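Local coordinates for protein structure-specific endonuclease subunit SLX4 (Thielavia terrestris, PDB 6SEI) that probably serves as the regulatory subunit of the SLX1-SLX4 structure-specific endonuclease, which resolves branched DNA secondary structures arising during repair and recombination, at residues Y22-A26 / Q64-Y70; L56-N61 / E73-V79. All coordinates share one frame; numbering follows the deposited sequence.

How the contacts relate
Both contacts are built on helix 53-67 and lie inside the Slx4 endonuclease family region at the C-terminal end of the whole protein, with centres about 11 Å apart. Contact 2 uses the middle of that helix, 56-61, against the linker and first turn of helix 76-85; contact 1 uses its last turn and the following loop, 64-70, against helix 12-29. Along the chain the order is 22-26, 56-61, 64-70, 73-79, so the two pairings interleave. Leu65 CD1 packs on Val74 CB at 3.8 Å, joining the two interfaces. Helix 53-67 is thereby held by an earlier and a later helix in one compact helical domain.

Contact 1 (Y22-A26 / Q64-Y70); sequences YITQA and QLDRVGY. With CA (calcium ion), chain H.
The Tyr22 ring has Tyr70 CB over one face, 3.8 Å from the ring centroid and close to the ring normal, a CH-pi contact. At its edge, near the ring plane, Tyr22 CE1 meets Val68 O. The ring planes of Tyr22 and Tyr70 are inclined by 30°, and their centroids are displaced enough that little of one ring lies over the other; the CB of Tyr70, more than its ring, supplies the face contact. Tyr70 CG stands anti to the backbone N (chi1 177°), which sends its ring on past the CD2 side of Tyr22, toward Leu19, with Leu65 CB at its edge, in plane. The Arg67 guanidinium has Gln64 O above one face, toward the rim, and Ala26 O and Gln64 CD at its edge. Arg67 NH2 donates to Ala26 O over 3.1 Å at 167°, nearly in the guanidinium plane and on a carbonyl lone pair; a bend at the third torsion turns the group back to this carbonyl. Arg67 NH2 also bonds Thr29 OG1, while NH1 makes a weak bond to Gln64 OE1; the guanidinium thus links the end of helix 53-67 to a later turn of helix 12-29. Val68 lies between these groups and packs on Ala26, CG1 3.7 Å from Ala26 CA. Deeper in, Leu65 CD2 reaches Ile23 CG1 at 4.2 Å, and Leu60 backs both residues. On the outer side Asp66 OD1 binds calcium at 2.6 Å, together with a water and Asp71. Tyr70 N bonds Leu65 O, Gly69 N bonds Asp66 O weakly, and Gly69 has the positive phi of a C-prime residue. This is a Schellman motif closing helix 53-67, whose reversal packs Val68 and Tyr70 against helix 12-29 beside a calcium site.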
loop_
_atom_site.group_PDB
_atom_site.type_symbol
_atom_site.label_atom_id
_atom_site.label_comp_id
_atom_site.label_asym_id
_atom_site.label_seq_id
_atom_site.Cartn_x
_atom_site.Cartn_y
_atom_site.Cartn_z
ATOM N N TYR B 22 30.491 -26.083 -20.853
ATOM C CA TYR B 22 31.553 -27.084 -20.866
ATOM C C TYR B 22 31.521 -27.940 -19.606
ATOM O O TYR B 22 31.778 -29.147 -19.666
ATOM C CB TYR B 22 32.915 -26.408 -21.011
ATOM C CG TYR B 22 33.278 -26.021 -22.426
ATOM C CD1 TYR B 22 33.416 -26.982 -23.417
ATOM C CD2 TYR B 22 33.492 -24.693 -22.766
ATOM C CE1 TYR B 22 33.751 -26.629 -24.712
ATOM C CE2 TYR B 22 33.827 -24.329 -24.055
ATOM C CZ TYR B 22 33.956 -25.299 -25.024
ATOM O OH TYR B 22 34.289 -24.934 -26.308
ATOM N N ILE B 23 31.224 -27.334 -18.455
ATOM C CA ILE B 23 31.126 -28.108 -17.222
ATOM C C ILE B 23 29.927 -29.044 -17.279
ATOM O O ILE B 23 30.020 -30.221 -16.904
ATOM C CB ILE B 23 31.048 -27.176 -15.999
ATOM C CG1 ILE B 23 32.257 -26.245 -15.945
ATOM C CG2 ILE B 23 30.951 -27.987 -14.717
ATOM C CD1 ILE B 23 32.120 -25.155 -14.916
ATOM N N THR B 24 28.783 -28.538 -17.741
ATOM C CA THR B 24 27.593 -29.373 -17.865
ATOM C C THR B 24 27.870 -30.584 -18.743
ATOM O O THR B 24 27.646 -31.728 -18.331
ATOM C CB THR B 24 26.434 -28.550 -18.426
ATOM O OG1 THR B 24 26.263 -27.371 -17.629
ATOM C CG2 THR B 24 25.141 -29.357 -18.413
ATOM N N GLN B 25 28.387 -30.353 -19.953
ATOM C CA GLN B 25 28.654 -31.462 -20.862
ATOM C C GLN B 25 29.665 -32.434 -20.268
ATOM O O GLN B 25 29.533 -33.652 -20.431
ATOM C CB GLN B 25 29.139 -30.933 -22.208
ATOM C CG GLN B 25 28.695 -31.773 -23.393
ATOM C CD GLN B 25 27.278 -31.444 -23.851
ATOM O OE1 GLN B 25 26.309 -31.606 -23.102
ATOM N NE2 GLN B 25 27.154 -30.974 -25.090
ATOM N N ALA B 26 30.671 -31.919 -19.558
ATOM C CA ALA B 26 31.657 -32.795 -18.932
ATOM C C ALA B 26 30.997 -33.729 -17.923
ATOM O O ALA B 26 31.219 -34.946 -17.946
ATOM C CB ALA B 26 32.754 -31.960 -18.266
ATOM N N GLN B 64 38.628 -33.940 -17.831
ATOM C CA GLN B 64 37.227 -33.890 -18.238
ATOM C C GLN B 64 36.946 -32.694 -19.138
ATOM O O GLN B 64 36.332 -32.836 -20.203
ATOM C CB GLN B 64 36.333 -33.856 -17.004
ATOM C CG GLN B 64 35.744 -35.195 -16.648
ATOM C CD GLN B 64 36.727 -36.337 -16.803
ATOM O OE1 GLN B 64 36.614 -37.151 -17.724
ATOM N NE2 GLN B 64 37.701 -36.405 -15.900
ATOM N N LEU B 65 37.363 -31.497 -18.715
ATOM C CA LEU B 65 37.163 -30.314 -19.545
ATOM C C LEU B 65 37.891 -30.456 -20.873
ATOM O O LEU B 65 37.359 -30.084 -21.925
ATOM C CB LEU B 65 37.635 -29.064 -18.800
ATOM C CG LEU B 65 36.890 -28.733 -17.505
ATOM C CD1 LEU B 65 37.610 -27.647 -16.724
ATOM C CD2 LEU B 65 35.459 -28.321 -17.807
ATOM N N ASP B 66 39.111 -30.999 -20.838
ATOM C CA ASP B 66 39.852 -31.268 -22.066
ATOM C C ASP B 66 39.104 -32.256 -22.951
ATOM O O ASP B 66 39.134 -32.148 -24.182
ATOM C CB ASP B 66 41.241 -31.801 -21.715
ATOM C CG ASP B 66 42.200 -31.761 -22.885
ATOM O OD1 ASP B 66 41.942 -31.009 -23.849
ATOM O OD2 ASP B 66 43.216 -32.487 -22.836
ATOM N N ARG B 67 38.424 -33.225 -22.337
ATOM C CA ARG B 67 37.672 -34.215 -23.100
ATOM C C ARG B 67 36.570 -33.558 -23.922
ATOM O O ARG B 67 36.401 -33.858 -25.109
ATOM C CB ARG B 67 37.085 -35.258 -22.147
ATOM C CG ARG B 67 36.592 -36.517 -22.819
ATOM C CD ARG B 67 35.840 -37.385 -21.831
ATOM N NE ARG B 67 34.457 -36.948 -21.646
ATOM C CZ ARG B 67 33.946 -36.555 -20.483
ATOM N NH1 ARG B 67 34.704 -36.537 -19.395
ATOM N NH2 ARG B 67 32.676 -36.179 -20.409
ATOM N N VAL B 68 35.814 -32.650 -23.305
ATOM C CA VAL B 68 34.675 -32.018 -23.958
ATOM C C VAL B 68 35.101 -30.721 -24.635
ATOM O O VAL B 68 34.268 -29.854 -24.919
ATOM C CB VAL B 68 33.534 -31.771 -22.953
ATOM C CG1 VAL B 68 33.036 -33.094 -22.387
ATOM C CG2 VAL B 68 33.992 -30.847 -21.837
ATOM N N GLY B 69 36.398 -30.573 -24.890
ATOM C CA GLY B 69 36.883 -29.513 -25.750
ATOM C C GLY B 69 37.184 -28.186 -25.092
ATOM O O GLY B 69 37.138 -27.154 -25.772
ATOM N N TYR B 70 37.507 -28.170 -23.802
ATOM C CA TYR B 70 37.846 -26.935 -23.098
ATOM C C TYR B 70 39.256 -27.064 -22.530
ATOM O O TYR B 70 39.474 -27.761 -21.534
ATOM C CB TYR B 70 36.832 -26.627 -21.999
ATOM C CG TYR B 70 37.175 -25.394 -21.193
ATOM C CD1 TYR B 70 37.119 -24.129 -21.764
ATOM C CD2 TYR B 70 37.562 -25.495 -19.865
ATOM C CE1 TYR B 70 37.436 -23.001 -21.032
ATOM C CE2 TYR B 70 37.881 -24.375 -19.125
ATOM C CZ TYR B 70 37.818 -23.129 -19.711
ATOM O OH TYR B 70 38.137 -22.011 -18.971
HETATM CA CA CA H . 42.748 -29.759 -25.966
HETATM O O HOH W 1 44.479 -30.680 -24.686
#

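Contact 2 (L56-N61 / E73-V79); sequences LTAWLN and EVAPGDV
The Asn61 amide meets the backbone of Val74 with both of its ends. Its OD1 accepts from Val74 N at 2.8 Å and 167°, the donor tilted from the carbonyl plane, while Asn61 ND2 donates to Val74 O at 3.0 Å, in that carbonyl's plane and on a lone pair. The Val74 side chain runs roughly perpendicular to that of Asn61. Its CG1 occupies the slot between backbone N and carbonyl carbon (chi1 82°), which brings it beside the amide, next to both OD1 and ND2, and near Leu60 CB. One turn earlier, Thr57 lies obliquely across Pro76: its CG2 covers the proline N and CA, with Pro76 CD 3.7 Å away. Thr57 OG1, hydrogen-bonded with Leu53 O, also lies against Pro76 CA at 3.6 Å. Beyond it Val79 spreads its two methyls, CG1 to Leu56 CD2 at 3.7 Å and CG2 to Leu60 CD1 at 3.8 Å, the latter pair meeting tip to tip. Were Asn61 replaced by alanine, Val74 N and O would probably lose these mates and the extended linker before helix 76-85 could shift. The chemistry is thus divided: two polar bonds fix the extended entry to helix 76-85, whereas its first turn is held on helix 53-67 by largely apolar packing.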
loop_
_atom_site.group_PDB
_atom_site.type_symbol
_atom_site.label_atom_id
_atom_site.label_comp_id
_atom_site.label_asym_id
_atom_site.label_seq_id
_atom_site.Cartn_x
_atom_site.Cartn_y
_atom_site.Cartn_z
ATOM N N LEU B 56 34.764 -32.348 -7.029
ATOM C CA LEU B 56 34.318 -32.169 -8.407
ATOM C C LEU B 56 35.253 -31.235 -9.166
ATOM O O LEU B 56 35.518 -31.446 -10.356
ATOM C CB LEU B 56 32.885 -31.634 -8.439
ATOM C CG LEU B 56 32.340 -31.345 -9.841
ATOM C CD1 LEU B 56 32.163 -32.636 -10.629
ATOM C CD2 LEU B 56 31.040 -30.560 -9.783
ATOM N N THR B 57 35.760 -30.199 -8.490
ATOM C CA THR B 57 36.712 -29.285 -9.113
ATOM C C THR B 57 37.930 -30.037 -9.633
ATOM O O THR B 57 38.340 -29.859 -10.786
ATOM C CB THR B 57 37.132 -28.207 -8.113
ATOM O OG1 THR B 57 35.970 -27.664 -7.480
ATOM C CG2 THR B 57 37.897 -27.091 -8.811
ATOM N N ALA B 58 38.525 -30.883 -8.790
ATOM C CA ALA B 58 39.696 -31.645 -9.207
ATOM C C ALA B 58 39.358 -32.600 -10.345
ATOM O O ALA B 58 40.167 -32.800 -11.258
ATOM C CB ALA B 58 40.270 -32.414 -8.017
ATOM N N TRP B 59 38.159 -33.188 -10.312
ATOM C CA TRP B 59 37.769 -34.154 -11.335
ATOM C C TRP B 59 37.634 -33.498 -12.705
ATOM O O TRP B 59 38.000 -34.095 -13.723
ATOM C CB TRP B 59 36.460 -34.832 -10.933
ATOM C CG TRP B 59 35.982 -35.872 -11.895
ATOM C CD1 TRP B 59 36.444 -37.149 -12.018
ATOM C CD2 TRP B 59 34.934 -35.729 -12.864
ATOM N NE1 TRP B 59 35.752 -37.811 -13.007
ATOM C CE2 TRP B 59 34.821 -36.961 -13.542
ATOM C CE3 TRP B 59 34.084 -34.680 -13.227
ATOM C CZ2 TRP B 59 33.892 -37.173 -14.558
ATOM C CZ3 TRP B 59 33.161 -34.892 -14.240
ATOM C CH2 TRP B 59 33.070 -36.131 -14.889
ATOM N N LEU B 60 37.109 -32.271 -12.749
ATOM C CA LEU B 60 36.932 -31.586 -14.025
ATOM C C LEU B 60 38.268 -31.207 -14.652
ATOM O O LEU B 60 38.401 -31.216 -15.881
ATOM C CB LEU B 60 36.065 -30.342 -13.837
ATOM C CG LEU B 60 34.598 -30.560 -13.457
ATOM C CD1 LEU B 60 34.040 -29.335 -12.753
ATOM C CD2 LEU B 60 33.763 -30.894 -14.683
ATOM N N ASN B 61 39.263 -30.876 -13.835
ATOM C CA ASN B 61 40.569 -30.468 -14.331
ATOM C C ASN B 61 41.513 -31.642 -14.551
ATOM O O ASN B 61 42.665 -31.424 -14.941
ATOM C CB ASN B 61 41.209 -29.467 -13.364
ATOM C CG ASN B 61 40.390 -28.205 -13.211
ATOM O OD1 ASN B 61 39.853 -27.679 -14.186
ATOM N ND2 ASN B 61 40.287 -27.711 -11.981
ATOM N N GLU B 73 41.811 -24.358 -16.955
ATOM C CA GLU B 73 41.528 -24.879 -15.627
ATOM C C GLU B 73 40.315 -24.177 -15.034
ATOM O O GLU B 73 40.097 -22.983 -15.265
ATOM C CB GLU B 73 42.740 -24.708 -14.708
ATOM C CG GLU B 73 43.892 -25.651 -15.033
ATOM C CD GLU B 73 44.382 -26.413 -13.815
ATOM O OE1 GLU B 73 44.748 -25.759 -12.813
ATOM O OE2 GLU B 73 44.392 -27.665 -13.859
ATOM N N VAL B 74 39.524 -24.927 -14.278
ATOM C CA VAL B 74 38.333 -24.404 -13.622
ATOM C C VAL B 74 38.666 -24.129 -12.162
ATOM O O VAL B 74 39.422 -24.879 -11.530
ATOM C CB VAL B 74 37.141 -25.377 -13.776
ATOM C CG1 VAL B 74 37.184 -26.497 -12.741
ATOM C CG2 VAL B 74 35.819 -24.626 -13.711
ATOM N N ALA B 75 38.140 -23.026 -11.638
ATOM C CA ALA B 75 38.390 -22.685 -10.246
ATOM C C ALA B 75 37.228 -23.140 -9.378
ATOM O O ALA B 75 36.072 -23.094 -9.820
ATOM C CB ALA B 75 38.588 -21.178 -10.082
ATOM N N PRO B 76 37.498 -23.590 -8.149
ATOM C CA PRO B 76 36.409 -24.132 -7.317
ATOM C C PRO B 76 35.252 -23.168 -7.129
ATOM O O PRO B 76 34.100 -23.611 -7.031
ATOM C CB PRO B 76 37.104 -24.459 -5.984
ATOM C CG PRO B 76 38.448 -23.792 -6.049
ATOM C CD PRO B 76 38.811 -23.704 -7.492
ATOM N N GLY B 77 35.518 -21.861 -7.093
ATOM C CA GLY B 77 34.431 -20.902 -7.007
ATOM C C GLY B 77 33.582 -20.873 -8.262
ATOM O O GLY B 77 32.361 -20.708 -8.193
ATOM N N ASP B 78 34.215 -21.028 -9.428
ATOM C CA ASP B 78 33.459 -21.142 -10.669
ATOM C C ASP B 78 32.594 -22.395 -10.665
ATOM O O ASP B 78 31.440 -22.366 -11.106
ATOM C CB ASP B 78 34.413 -21.147 -11.863
ATOM C CG ASP B 78 34.928 -19.761 -12.203
ATOM O OD1 ASP B 78 34.176 -18.778 -12.014
ATOM O OD2 ASP B 78 36.087 -19.656 -12.660
ATOM N N VAL B 79 33.138 -23.508 -10.163
ATOM C CA VAL B 79 32.349 -24.724 -9.993
ATOM C C VAL B 79 31.253 -24.508 -8.959
ATOM O O VAL B 79 30.167 -25.088 -9.064
ATOM C CB VAL B 79 33.277 -25.899 -9.616
ATOM C CG1 VAL B 79 32.483 -27.160 -9.339
ATOM C CG2 VAL B 79 34.286 -26.141 -10.720
#